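Local coordinates for protein dTDP-4-dehydrorhamnose reductase (Bacillus anthracis, PDB 3SC6) that catalyses the NADPH-dependent reduction of dTDP-4-dehydrorhamnose to dTDP-L-rhamnose, a step in building activated rhamnose, on a Rossmann fold, at residues 101-106 with 136-141; 117-122 with 258-263; 149-154 with 210-215; 195-200 with 265-270. One frame throughout, in Å; residues are numbered along the deposited sequence.

Contact 1 of 4, residues 101-106 with 136-141; sequences LVYIST and AGEQFV. With NAP (NADP nicotinamide-adenine-dinucleotide phosphate), chain G.
Tyr103 lays its ring across the Glu138 chain at about a right angle, CE2 reaching CG of Glu138 at 3.6 Å. Its phenol end runs on to the helix backbone, where Gly137 carries no side chain and OH comes within 3.7 Å of the Gly137 CA. CD1 of the same ring touches CG2 of Val141, one turn further on, and Val141 CG1 in turn meets CD2 of Leu101 at 3.9 Å. Strand 101-106 and helix 136-141 are antiparallel neighbours, 156° between their directions and their axes 9.5 Å apart at closest approach. This is the packing inside a beta-alpha-beta crossover of the Rossmann fold, since helix 129-144 returns the chain to strand 148-157, the parallel neighbour of 100-106. The same helix holds Tyr130 and Lys134, both hydrogen-bonded to NADP and spaced as in the Tyr-x-x-x-Lys motif of short-chain dehydrogenases. Beyond CG, Glu138 stays extended (chi2 177°), which carries CD toward the strand; OE2 accepts the hydroxyl of Ser105 in a very short bond, its exact length doubtful at this resolution, while OE1 forms a salt bridge with Arg152. Ile104 turns away from the helix and lays CG2 against the ribose O4D of NADP.

Contact 2 of 4, residues 117-122 with 258-263; sequences GYDEFH and QHNMLR
Gly117 lies against the extended side chain of Gln258, and Tyr118 next to it makes the backbone link: its O accepts Gln258 N at 3.0 Å. Asp119 opens a type I turn ending at His122, and its OD2 takes weak bonds from the turn amides of Phe121 and His122. The carboxylate stands nearly perpendicular, at 89°, to the Asn260 amide beside it. Glu120 carries the centre. Bent at chi2 (68°), its chain swings CD back toward helix 260-264, with CG 3.4 Å from Met261 CG. OE2 receives a weak bond from Met261 N at 3.4 Å and a water at 2.6 Å, which itself weakly accepts Leu262 N; His211 N is a further weak donor. Phe121 then touches Met261 in an oblique Met-aromatic contact, CZ to SD 4.1 Å. With OE2 facing amides of the first helical turn, the buried Glu120 carboxylate is probably steadied as an anion by the helix end.

Contact 3 of 4, residues 149-154 with 210-215; sequences FIVRTS and YHVSNT. With NAP (NADP nicotinamide-adenine-dinucleotide phosphate), chain G.
Ile150 and Tyr210 belong to a parallel ladder that comes in from Gly208, the touching parts of the two segments running 28° apart. Tyr210 N gives to Ile150 O at 2.7 Å, Arg152 N to Tyr210 O at 2.9 Å and Val212 N to Arg152 O at 2.9 Å, so Arg152 is bonded through both its N and its O. Where this backbone ladder stops, a side chain takes over: Thr153 OG1, anti to its backbone N (chi1 -173°), donates to Val212 O at 3.0 Å. On one face of the pair Phe149 and Tyr210 point the same way, with Tyr210 CE2 at the edge of the Phe149 ring, and Val151 CG1 meets Val212 CG2 at 3.6 Å beneath helix 191-202. The other face carries the polar pair Arg152 and His211. Arg152, whose NH2 is held by Glu138, runs side by side with His211, guanidinium and imidazole 24° apart, and its NH1 lies in the imidazole plane to donate to NE2 at 3.3 Å. Beyond the ladder, Thr153 O approaches C5N of the NADP nicotinamide at 3.4 Å. Strand 148-157 also pairs with 100-106 and, further along, with 185-190, so the arrangement is a branch in the Rossmann sheet, parallel here, with the cofactor at the C-terminal ends of its strands.

Contact 4 of 4, residues 195-200 with 265-270; sequences NVMINK and NGFLQM
Two methionines and a phenylalanine, with Lys200 at the rim, make this contact without one hydrogen bond between the segments. Met197 is the middle piece. Its CG stands anti to the backbone N (chi1 -172°), and the chain then bends at both chi2 and chi3, folding into a hook whose sulfur and methyl serve different partners. SD approaches the Phe267 ring obliquely, 4.2 Å from CD2 and 4.8 Å from the ring centroid, a Met-aromatic contact. The methyl CE turns to Met270 instead, 3.4 Å from its SD, and also lies 3.9 Å from Leu268 O. In Met270 the bend at chi2 brings the sulfur back toward helix 195-200 although its CB does not start out that way. One turn after Met197, Lys200 and Phe267 slide past each other in opposite directions: the aliphatic CE of Lys200 lies at the edge of the ring, 4.1 Å from CD2, and CB is as far from CE2. The helix thus offers one row of side chains to a loop with no regular structure. That loop joins helix 260-264 to helix 273-283; Phe267 also rests on Leu201 of helix 191-202, and Met270 reaches Val212, on the segment that follows from strand 208-211.

Contacts 1 and 3 are the buried pair: they reach neighbouring strands of one sheet, both touch NADP, and Leu101 O and Ser105 N probably hydrogen-bond to Phe149 N and Val151 O. Contacts 2 and 4, only partly buried, tie residues 258-263 and 265-270 back to that core. They meet at Leu262, which packs on Met197 and Met270. Contact 2 borders contact 3 at His211, whose O takes His259 ND1, and contact 4 does so through Thr215 OG1 and Met270 O. Chemistry follows place: the core relies on the strand ladder of contact 3 and the ring and aliphatic packing of contact 1, contact 2 on a helix-end carboxylate with water, and contact 4 on sulfur, aromatic and lysine-chain packing.

Contact 1 of 4, residues 101-106 with 136-141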
# COMPACT_ATOMS: atom_id res chain seq x y z
N LEU A 101 2.97 -14.97 -5.38
CA LEU A 101 3.50 -13.60 -5.25
C LEU A 101 2.44 -12.54 -4.95
O LEU A 101 1.43 -12.44 -5.65
CB LEU A 101 4.23 -13.22 -6.54
CG LEU A 101 4.83 -11.82 -6.62
CD1 LEU A 101 5.80 -11.59 -5.47
CD2 LEU A 101 5.53 -11.62 -7.97
N VAL A 102 2.67 -11.76 -3.90
CA VAL A 102 1.74 -10.70 -3.53
C VAL A 102 2.41 -9.39 -3.88
O VAL A 102 3.41 -9.02 -3.27
CB VAL A 102 1.36 -10.72 -2.04
CG1 VAL A 102 0.45 -9.57 -1.72
CG2 VAL A 102 0.70 -12.03 -1.69
N TYR A 103 1.87 -8.69 -4.88
CA TYR A 103 2.42 -7.42 -5.31
C TYR A 103 1.50 -6.29 -4.87
O TYR A 103 0.37 -6.16 -5.35
CB TYR A 103 2.61 -7.40 -6.83
CG TYR A 103 3.18 -6.10 -7.33
CD1 TYR A 103 4.55 -5.87 -7.33
CD2 TYR A 103 2.35 -5.11 -7.83
CE1 TYR A 103 5.08 -4.68 -7.80
CE2 TYR A 103 2.87 -3.91 -8.31
CZ TYR A 103 4.23 -3.71 -8.28
OH TYR A 103 4.75 -2.52 -8.75
N ILE A 104 1.99 -5.48 -3.93
CA ILE A 104 1.24 -4.35 -3.41
C ILE A 104 1.31 -3.20 -4.39
O ILE A 104 2.39 -2.76 -4.75
CB ILE A 104 1.77 -3.91 -2.04
CG1 ILE A 104 1.72 -5.07 -1.04
CG2 ILE A 104 0.95 -2.75 -1.51
CD1 ILE A 104 0.32 -5.61 -0.80
N SER A 105 0.14 -2.72 -4.82
CA SER A 105 0.08 -1.62 -5.76
C SER A 105 -0.70 -0.44 -5.20
O SER A 105 -1.10 -0.45 -4.03
CB SER A 105 -0.51 -2.09 -7.09
OG SER A 105 -0.54 -1.04 -8.03
N THR A 106 -0.95 0.56 -6.05
CA THR A 106 -1.65 1.77 -5.65
C THR A 106 -2.83 2.21 -6.52
O THR A 106 -3.07 1.67 -7.60
CB THR A 106 -0.64 2.93 -5.70
OG1 THR A 106 -1.28 4.15 -5.30
CG2 THR A 106 -0.08 3.09 -7.11
N ALA A 136 3.55 -0.53 -14.51
CA ALA A 136 4.52 -1.24 -15.33
C ALA A 136 4.96 -2.45 -14.51
O ALA A 136 5.22 -3.52 -15.04
CB ALA A 136 5.71 -0.35 -15.66
N GLY A 137 5.04 -2.25 -13.19
CA GLY A 137 5.43 -3.31 -12.28
C GLY A 137 4.39 -4.42 -12.30
O GLY A 137 4.74 -5.59 -12.39
N GLU A 138 3.11 -4.04 -12.24
CA GLU A 138 2.02 -5.01 -12.26
C GLU A 138 2.05 -5.84 -13.53
O GLU A 138 1.84 -7.06 -13.50
CB GLU A 138 0.66 -4.33 -12.19
CG GLU A 138 0.37 -3.55 -10.92
CD GLU A 138 -0.98 -2.86 -10.99
OE1 GLU A 138 -1.62 -2.90 -12.06
OE2 GLU A 138 -1.40 -2.26 -9.98
N GLN A 139 2.30 -5.18 -14.66
CA GLN A 139 2.35 -5.88 -15.94
C GLN A 139 3.46 -6.93 -15.98
O GLN A 139 3.22 -8.04 -16.46
CB GLN A 139 2.44 -4.90 -17.11
CG GLN A 139 1.23 -3.96 -17.23
CD GLN A 139 -0.10 -4.70 -17.46
OE1 GLN A 139 -0.14 -5.90 -17.71
NE2 GLN A 139 -1.20 -3.96 -17.40
N PHE A 140 4.67 -6.62 -15.50
CA PHE A 140 5.72 -7.65 -15.54
C PHE A 140 5.32 -8.85 -14.69
O PHE A 140 5.69 -9.97 -15.01
CB PHE A 140 7.11 -7.18 -15.11
CG PHE A 140 7.76 -6.22 -16.05
CD1 PHE A 140 8.32 -6.68 -17.23
CD2 PHE A 140 7.96 -4.90 -15.70
CE1 PHE A 140 8.97 -5.81 -18.10
CE2 PHE A 140 8.63 -4.03 -16.55
CZ PHE A 140 9.13 -4.49 -17.75
N VAL A 141 4.57 -8.62 -13.61
CA VAL A 141 4.13 -9.71 -12.74
C VAL A 141 3.15 -10.63 -13.48
O VAL A 141 3.31 -11.85 -13.44
CB VAL A 141 3.49 -9.20 -11.43
CG1 VAL A 141 2.92 -10.36 -10.62
CG2 VAL A 141 4.50 -8.41 -10.62
PA NAP G . 7.70 2.48 2.44
O1A NAP G . 8.47 3.45 1.59
O2A NAP G . 7.76 2.60 3.95
O5B NAP G . 8.14 0.98 2.05
C5B NAP G . 8.95 0.70 0.92
C4B NAP G . 10.25 0.05 1.39
O4B NAP G . 10.98 -0.46 0.27
C3B NAP G . 11.16 1.04 2.12
O3B NAP G . 11.49 0.58 3.43
C2B NAP G . 12.40 1.11 1.26
O2B NAP G . 13.59 1.26 2.05
C1B NAP G . 12.37 -0.21 0.51
N9A NAP G . 13.23 -0.19 -0.70
C8A NAP G . 13.60 0.88 -1.43
N7A NAP G . 14.42 0.46 -2.43
C5A NAP G . 14.55 -0.88 -2.31
C6A NAP G . 15.30 -1.91 -3.07
N6A NAP G . 16.04 -1.58 -4.15
N1A NAP G . 15.20 -3.20 -2.66
C2A NAP G . 14.45 -3.52 -1.59
N3A NAP G . 13.77 -2.59 -0.88
C4A NAP G . 13.81 -1.28 -1.22
O3 NAP G . 6.15 2.50 1.98
PN NAP G . 5.09 1.35 2.38
O1N NAP G . 3.74 2.00 2.52
O2N NAP G . 5.64 0.49 3.49
O5D NAP G . 5.06 0.43 1.06
C5D NAP G . 4.08 -0.60 0.91
C4D NAP G . 3.59 -0.67 -0.53
O4D NAP G . 2.30 -0.06 -0.65
C3D NAP G . 4.52 0.05 -1.51
O3D NAP G . 4.90 -0.84 -2.56
C2D NAP G . 3.70 1.20 -2.06
O2D NAP G . 3.98 1.38 -3.45
C1D NAP G . 2.26 0.80 -1.80
N1N NAP G . 1.36 1.94 -1.57
C2N NAP G . 1.58 2.78 -0.55
C3N NAP G . 0.74 3.86 -0.32
C7N NAP G . 1.02 4.79 0.83
O7N NAP G . 2.03 4.62 1.50
N7N NAP G . 0.17 5.78 1.12
C4N NAP G . -0.36 4.06 -1.16
C5N NAP G . -0.57 3.17 -2.20
C6N NAP G . 0.30 2.11 -2.39
P2B NAP G . 14.36 2.68 2.11
O1X NAP G . 15.35 2.47 3.22
O2X NAP G . 14.98 2.83 0.74
O3X NAP G . 13.27 3.68 2.41

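Contact 2 of 4, residues 117-122 with 258-263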
# COMPACT_ATOMS: atom_id res chain seq x y z
N GLY A 117 -15.50 5.43 -7.97
CA GLY A 117 -14.29 4.62 -8.05
C GLY A 117 -14.19 3.72 -9.26
O GLY A 117 -15.00 3.79 -10.18
N TYR A 118 -13.17 2.86 -9.25
CA TYR A 118 -12.93 1.92 -10.33
C TYR A 118 -12.88 0.49 -9.81
O TYR A 118 -12.50 0.26 -8.66
CB TYR A 118 -11.57 2.23 -10.97
CG TYR A 118 -11.44 3.63 -11.51
CD1 TYR A 118 -11.75 3.92 -12.83
CD2 TYR A 118 -10.99 4.67 -10.69
CE1 TYR A 118 -11.62 5.21 -13.34
CE2 TYR A 118 -10.87 5.96 -11.19
CZ TYR A 118 -11.18 6.23 -12.51
OH TYR A 118 -11.06 7.50 -13.00
N ASP A 119 -13.29 -0.47 -10.64
CA ASP A 119 -13.25 -1.87 -10.23
C ASP A 119 -11.94 -2.43 -10.77
O ASP A 119 -11.21 -1.74 -11.49
CB ASP A 119 -14.46 -2.69 -10.72
CG ASP A 119 -14.53 -2.83 -12.22
OD1 ASP A 119 -15.47 -3.49 -12.70
OD2 ASP A 119 -13.64 -2.32 -12.93
N GLU A 120 -11.65 -3.68 -10.44
CA GLU A 120 -10.42 -4.31 -10.88
C GLU A 120 -10.34 -4.56 -12.39
O GLU A 120 -9.26 -4.83 -12.90
CB GLU A 120 -10.18 -5.63 -10.14
CG GLU A 120 -10.12 -5.57 -8.60
CD GLU A 120 -11.45 -5.21 -7.92
OE1 GLU A 120 -12.45 -4.94 -8.62
OE2 GLU A 120 -11.48 -5.22 -6.68
N PHE A 121 -11.45 -4.44 -13.10
CA PHE A 121 -11.45 -4.69 -14.54
C PHE A 121 -11.24 -3.48 -15.46
O PHE A 121 -10.96 -3.67 -16.65
CB PHE A 121 -12.73 -5.42 -14.94
CG PHE A 121 -12.93 -6.69 -14.19
CD1 PHE A 121 -12.27 -7.85 -14.57
CD2 PHE A 121 -13.78 -6.74 -13.09
CE1 PHE A 121 -12.44 -9.02 -13.87
CE2 PHE A 121 -13.96 -7.91 -12.39
CZ PHE A 121 -13.29 -9.06 -12.78
N HIS A 122 -11.39 -2.26 -14.95
CA HIS A 122 -11.18 -1.08 -15.79
C HIS A 122 -9.71 -0.92 -16.15
O HIS A 122 -8.83 -1.14 -15.31
CB HIS A 122 -11.73 0.21 -15.16
CG HIS A 122 -13.22 0.25 -15.05
ND1 HIS A 122 -13.88 0.47 -13.85
CD2 HIS A 122 -14.19 0.09 -15.98
CE1 HIS A 122 -15.18 0.45 -14.06
NE2 HIS A 122 -15.40 0.22 -15.34
N GLN A 258 -13.62 0.22 -5.86
CA GLN A 258 -14.86 -0.51 -5.75
C GLN A 258 -14.29 -1.85 -5.33
O GLN A 258 -13.32 -2.32 -5.93
CB GLN A 258 -15.63 -0.60 -7.07
CG GLN A 258 -16.04 0.74 -7.65
CD GLN A 258 -16.89 0.61 -8.90
OE1 GLN A 258 -17.14 1.60 -9.58
NE2 GLN A 258 -17.32 -0.60 -9.22
N HIS A 259 -14.85 -2.46 -4.30
CA HIS A 259 -14.35 -3.74 -3.82
C HIS A 259 -15.09 -4.95 -4.40
O HIS A 259 -15.79 -5.67 -3.68
CB HIS A 259 -14.40 -3.74 -2.29
CG HIS A 259 -13.66 -2.58 -1.67
ND1 HIS A 259 -12.31 -2.61 -1.41
CD2 HIS A 259 -14.09 -1.36 -1.29
CE1 HIS A 259 -11.94 -1.45 -0.89
NE2 HIS A 259 -13.00 -0.68 -0.80
N ASN A 260 -14.90 -5.17 -5.70
CA ASN A 260 -15.55 -6.29 -6.38
C ASN A 260 -14.90 -7.64 -6.10
O ASN A 260 -15.53 -8.52 -5.52
CB ASN A 260 -15.60 -6.05 -7.89
CG ASN A 260 -16.40 -4.83 -8.27
OD1 ASN A 260 -16.95 -4.13 -7.42
ND2 ASN A 260 -16.48 -4.56 -9.57
N MET A 261 -13.65 -7.82 -6.51
CA MET A 261 -12.94 -9.09 -6.29
C MET A 261 -13.11 -9.67 -4.90
O MET A 261 -13.34 -10.87 -4.77
CB MET A 261 -11.46 -8.97 -6.68
CG MET A 261 -11.22 -8.79 -8.19
SD MET A 261 -11.67 -10.22 -9.21
CE MET A 261 -10.53 -11.44 -8.58
N LEU A 262 -12.99 -8.86 -3.85
CA LEU A 262 -13.17 -9.37 -2.48
C LEU A 262 -14.58 -9.91 -2.31
O LEU A 262 -14.78 -11.01 -1.81
CB LEU A 262 -12.92 -8.29 -1.42
CG LEU A 262 -11.52 -7.72 -1.27
CD1 LEU A 262 -11.53 -6.58 -0.26
CD2 LEU A 262 -10.54 -8.81 -0.85
N ARG A 263 -15.55 -9.13 -2.74
CA ARG A 263 -16.96 -9.50 -2.65
C ARG A 263 -17.32 -10.66 -3.59
O ARG A 263 -18.19 -11.47 -3.26
CB ARG A 263 -17.82 -8.26 -2.87
CG ARG A 263 -19.32 -8.47 -3.00
CD ARG A 263 -20.00 -7.10 -3.02
NE ARG A 263 -19.38 -6.20 -3.99
CZ ARG A 263 -19.72 -6.08 -5.27
NH1 ARG A 263 -19.06 -5.22 -6.05
NH2 ARG A 263 -20.69 -6.81 -5.79
O HOH W 1 -11.60 -5.86 -4.12

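Contact 3 of 4, residues 149-154 with 210-215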
# COMPACT_ATOMS: atom_id res chain seq x y z
N PHE A 149 -1.10 -12.19 -6.58
CA PHE A 149 -2.18 -11.41 -6.05
C PHE A 149 -1.75 -9.96 -6.14
O PHE A 149 -0.87 -9.53 -5.39
CB PHE A 149 -2.44 -11.71 -4.57
CG PHE A 149 -2.79 -13.13 -4.27
CD1 PHE A 149 -4.10 -13.54 -4.29
CD2 PHE A 149 -1.81 -14.03 -3.92
CE1 PHE A 149 -4.42 -14.85 -4.00
CE2 PHE A 149 -2.13 -15.34 -3.63
CZ PHE A 149 -3.44 -15.75 -3.66
N ILE A 150 -2.32 -9.20 -7.07
CA ILE A 150 -1.97 -7.80 -7.20
C ILE A 150 -2.93 -7.10 -6.25
O ILE A 150 -4.13 -7.07 -6.49
CB ILE A 150 -2.11 -7.27 -8.63
CG1 ILE A 150 -1.15 -8.01 -9.56
CG2 ILE A 150 -1.78 -5.80 -8.68
CD1 ILE A 150 -1.19 -7.54 -10.99
N VAL A 151 -2.40 -6.57 -5.15
CA VAL A 151 -3.22 -5.89 -4.16
C VAL A 151 -3.02 -4.38 -4.14
O VAL A 151 -2.04 -3.87 -3.59
CB VAL A 151 -2.96 -6.46 -2.73
CG1 VAL A 151 -3.79 -5.71 -1.70
CG2 VAL A 151 -3.28 -7.96 -2.69
N ARG A 152 -3.96 -3.66 -4.74
CA ARG A 152 -3.92 -2.20 -4.79
C ARG A 152 -4.55 -1.65 -3.52
O ARG A 152 -5.64 -2.07 -3.13
CB ARG A 152 -4.69 -1.71 -6.00
CG ARG A 152 -4.10 -2.13 -7.31
CD ARG A 152 -5.02 -1.84 -8.45
NE ARG A 152 -4.44 -2.25 -9.72
CZ ARG A 152 -5.10 -2.27 -10.87
NH1 ARG A 152 -6.40 -1.98 -10.90
NH2 ARG A 152 -4.49 -2.65 -11.98
N THR A 153 -3.85 -0.71 -2.88
CA THR A 153 -4.34 -0.09 -1.66
C THR A 153 -4.14 1.42 -1.82
O THR A 153 -3.68 1.86 -2.87
CB THR A 153 -3.60 -0.60 -0.43
OG1 THR A 153 -4.22 -0.08 0.75
CG2 THR A 153 -2.13 -0.21 -0.48
N SER A 154 -4.46 2.20 -0.79
CA SER A 154 -4.30 3.66 -0.86
C SER A 154 -4.38 4.34 0.50
O SER A 154 -5.04 3.84 1.41
CB SER A 154 -5.42 4.24 -1.71
OG SER A 154 -6.69 3.94 -1.14
N TYR A 210 -6.77 -7.37 -6.80
CA TYR A 210 -7.71 -7.00 -5.74
C TYR A 210 -7.52 -5.62 -5.15
O TYR A 210 -6.39 -5.20 -4.88
CB TYR A 210 -7.55 -7.96 -4.57
CG TYR A 210 -7.93 -9.39 -4.80
CD1 TYR A 210 -9.18 -9.86 -4.40
CD2 TYR A 210 -7.06 -10.28 -5.41
CE1 TYR A 210 -9.54 -11.17 -4.59
CE2 TYR A 210 -7.41 -11.60 -5.61
CZ TYR A 210 -8.66 -12.04 -5.20
OH TYR A 210 -9.04 -13.34 -5.39
N HIS A 211 -8.63 -4.91 -4.93
CA HIS A 211 -8.55 -3.59 -4.32
C HIS A 211 -8.84 -3.77 -2.84
O HIS A 211 -9.96 -4.14 -2.47
CB HIS A 211 -9.51 -2.56 -4.91
CG HIS A 211 -9.27 -2.24 -6.35
ND1 HIS A 211 -10.24 -1.70 -7.16
CD2 HIS A 211 -8.21 -2.49 -7.14
CE1 HIS A 211 -9.75 -1.55 -8.38
NE2 HIS A 211 -8.52 -2.03 -8.40
N VAL A 212 -7.85 -3.50 -2.00
CA VAL A 212 -8.01 -3.63 -0.56
C VAL A 212 -7.78 -2.29 0.12
O VAL A 212 -6.67 -1.75 0.10
CB VAL A 212 -7.04 -4.66 0.03
CG1 VAL A 212 -7.23 -4.77 1.54
CG2 VAL A 212 -7.24 -6.01 -0.64
N SER A 213 -8.84 -1.76 0.72
CA SER A 213 -8.80 -0.49 1.41
C SER A 213 -9.95 -0.46 2.37
O SER A 213 -10.86 -1.29 2.26
CB SER A 213 -8.99 0.67 0.43
OG SER A 213 -7.99 0.67 -0.57
N ASN A 214 -9.94 0.47 3.31
CA ASN A 214 -11.03 0.56 4.25
C ASN A 214 -12.22 1.17 3.53
O ASN A 214 -12.06 1.94 2.58
CB ASN A 214 -10.64 1.38 5.49
CG ASN A 214 -9.54 0.72 6.31
OD1 ASN A 214 -8.96 1.34 7.19
ND2 ASN A 214 -9.25 -0.53 6.01
N THR A 215 -13.42 0.79 3.97
CA THR A 215 -14.67 1.26 3.39
C THR A 215 -14.91 2.75 3.59
O THR A 215 -14.38 3.36 4.52
CB THR A 215 -15.86 0.51 4.02
OG1 THR A 215 -15.71 -0.89 3.80
CG2 THR A 215 -17.18 0.98 3.44
PA NAP G . 7.70 2.48 2.44
O1A NAP G . 8.47 3.45 1.59
O2A NAP G . 7.76 2.60 3.95
O5B NAP G . 8.14 0.98 2.05
C5B NAP G . 8.95 0.70 0.92
C4B NAP G . 10.25 0.05 1.39
O4B NAP G . 10.98 -0.46 0.27
C3B NAP G . 11.16 1.04 2.12
O3B NAP G . 11.49 0.58 3.43
C2B NAP G . 12.40 1.11 1.26
O2B NAP G . 13.59 1.26 2.05
C1B NAP G . 12.37 -0.21 0.51
N9A NAP G . 13.23 -0.19 -0.70
C8A NAP G . 13.60 0.88 -1.43
N7A NAP G . 14.42 0.46 -2.43
C5A NAP G . 14.55 -0.88 -2.31
C6A NAP G . 15.30 -1.91 -3.07
N6A NAP G . 16.04 -1.58 -4.15
N1A NAP G . 15.20 -3.20 -2.66
C2A NAP G . 14.45 -3.52 -1.59
N3A NAP G . 13.77 -2.59 -0.88
C4A NAP G . 13.81 -1.28 -1.22
O3 NAP G . 6.15 2.50 1.98
PN NAP G . 5.09 1.35 2.38
O1N NAP G . 3.74 2.00 2.52
O2N NAP G . 5.64 0.49 3.49
O5D NAP G . 5.06 0.43 1.06
C5D NAP G . 4.08 -0.60 0.91
C4D NAP G . 3.59 -0.67 -0.53
O4D NAP G . 2.30 -0.06 -0.65
C3D NAP G . 4.52 0.05 -1.51
O3D NAP G . 4.90 -0.84 -2.56
C2D NAP G . 3.70 1.20 -2.06
O2D NAP G . 3.98 1.38 -3.45
C1D NAP G . 2.26 0.80 -1.80
N1N NAP G . 1.36 1.94 -1.57
C2N NAP G . 1.58 2.78 -0.55
C3N NAP G . 0.74 3.86 -0.32
C7N NAP G . 1.02 4.79 0.83
O7N NAP G . 2.03 4.62 1.50
N7N NAP G . 0.17 5.78 1.12
C4N NAP G . -0.36 4.06 -1.16
C5N NAP G . -0.57 3.17 -2.20
C6N NAP G . 0.30 2.11 -2.39
P2B NAP G . 14.36 2.68 2.11
O1X NAP G . 15.35 2.47 3.22
O2X NAP G . 14.98 2.83 0.74
O3X NAP G . 13.27 3.68 2.41

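Contact 4 of 4, residues 195-200 with 265-270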
# COMPACT_ATOMS: atom_id res chain seq x y z
N ASN A 195 -3.16 -6.13 6.27
CA ASN A 195 -2.45 -7.38 6.56
C ASN A 195 -3.42 -8.52 6.82
O ASN A 195 -3.14 -9.66 6.45
CB ASN A 195 -1.49 -7.20 7.73
CG ASN A 195 -0.36 -6.22 7.42
OD1 ASN A 195 -0.12 -5.88 6.26
ND2 ASN A 195 0.36 -5.80 8.45
N VAL A 196 -4.55 -8.22 7.46
CA VAL A 196 -5.53 -9.25 7.74
C VAL A 196 -6.04 -9.83 6.44
O VAL A 196 -6.22 -11.03 6.31
CB VAL A 196 -6.73 -8.71 8.56
CG1 VAL A 196 -7.81 -9.77 8.69
CG2 VAL A 196 -6.28 -8.23 9.92
N MET A 197 -6.23 -8.96 5.45
CA MET A 197 -6.73 -9.40 4.14
C MET A 197 -5.63 -10.13 3.36
O MET A 197 -5.89 -11.14 2.72
CB MET A 197 -7.26 -8.21 3.34
CG MET A 197 -7.96 -8.61 2.06
SD MET A 197 -9.38 -9.69 2.40
CE MET A 197 -10.37 -8.63 3.46
N ILE A 198 -4.40 -9.61 3.41
CA ILE A 198 -3.28 -10.25 2.71
C ILE A 198 -3.15 -11.67 3.22
O ILE A 198 -3.02 -12.62 2.45
CB ILE A 198 -1.95 -9.51 2.97
CG1 ILE A 198 -2.01 -8.09 2.40
CG2 ILE A 198 -0.80 -10.25 2.31
CD1 ILE A 198 -0.75 -7.28 2.61
N ASN A 199 -3.20 -11.80 4.54
CA ASN A 199 -3.09 -13.08 5.21
C ASN A 199 -4.16 -14.06 4.68
O ASN A 199 -3.87 -15.23 4.44
CB ASN A 199 -3.28 -12.86 6.72
CG ASN A 199 -3.06 -14.11 7.54
OD1 ASN A 199 -2.40 -15.05 7.09
ND2 ASN A 199 -3.54 -14.11 8.77
N LYS A 200 -5.38 -13.56 4.49
CA LYS A 200 -6.48 -14.40 3.99
C LYS A 200 -6.24 -14.85 2.54
O LYS A 200 -6.52 -15.99 2.20
CB LYS A 200 -7.82 -13.66 4.16
CG LYS A 200 -8.14 -13.35 5.63
CD LYS A 200 -9.42 -12.52 5.85
CE LYS A 200 -10.68 -13.21 5.35
NZ LYS A 200 -10.93 -14.51 6.05
N ASN A 265 -15.25 -13.04 -4.39
CA ASN A 265 -14.51 -14.22 -3.93
C ASN A 265 -14.89 -14.65 -2.51
O ASN A 265 -14.09 -15.28 -1.82
CB ASN A 265 -13.00 -14.01 -4.04
CG ASN A 265 -12.55 -13.79 -5.46
OD1 ASN A 265 -13.36 -13.73 -6.38
ND2 ASN A 265 -11.25 -13.67 -5.65
N GLY A 266 -16.09 -14.28 -2.07
CA GLY A 266 -16.57 -14.64 -0.75
C GLY A 266 -15.97 -13.96 0.46
O GLY A 266 -16.42 -14.19 1.58
N PHE A 267 -14.95 -13.12 0.27
CA PHE A 267 -14.34 -12.44 1.40
C PHE A 267 -15.29 -11.37 1.94
O PHE A 267 -16.09 -10.82 1.19
CB PHE A 267 -13.03 -11.75 1.01
CG PHE A 267 -11.98 -12.68 0.47
CD1 PHE A 267 -11.82 -12.83 -0.90
CD2 PHE A 267 -11.17 -13.39 1.32
CE1 PHE A 267 -10.85 -13.67 -1.40
CE2 PHE A 267 -10.20 -14.24 0.82
CZ PHE A 267 -10.04 -14.38 -0.54
N LEU A 268 -15.20 -11.09 3.24
CA LEU A 268 -16.05 -10.08 3.86
C LEU A 268 -15.47 -8.70 3.57
O LEU A 268 -14.29 -8.56 3.23
CB LEU A 268 -16.18 -10.29 5.37
CG LEU A 268 -16.83 -11.59 5.84
CD1 LEU A 268 -16.83 -11.65 7.36
CD2 LEU A 268 -18.26 -11.71 5.31
N GLN A 269 -16.31 -7.68 3.69
CA GLN A 269 -15.89 -6.31 3.44
C GLN A 269 -14.94 -5.79 4.50
O GLN A 269 -15.01 -6.18 5.67
CB GLN A 269 -17.11 -5.38 3.35
CG GLN A 269 -18.07 -5.72 2.22
CD GLN A 269 -19.26 -4.77 2.15
OE1 GLN A 269 -19.37 -3.83 2.95
NE2 GLN A 269 -20.15 -5.01 1.20
N MET A 270 -14.05 -4.90 4.08
CA MET A 270 -13.07 -4.28 4.96
C MET A 270 -13.81 -3.34 5.90
O MET A 270 -14.93 -2.91 5.61
CB MET A 270 -12.10 -3.44 4.12
CG MET A 270 -11.23 -4.21 3.14
SD MET A 270 -10.02 -5.26 3.95
CE MET A 270 -9.04 -4.04 4.82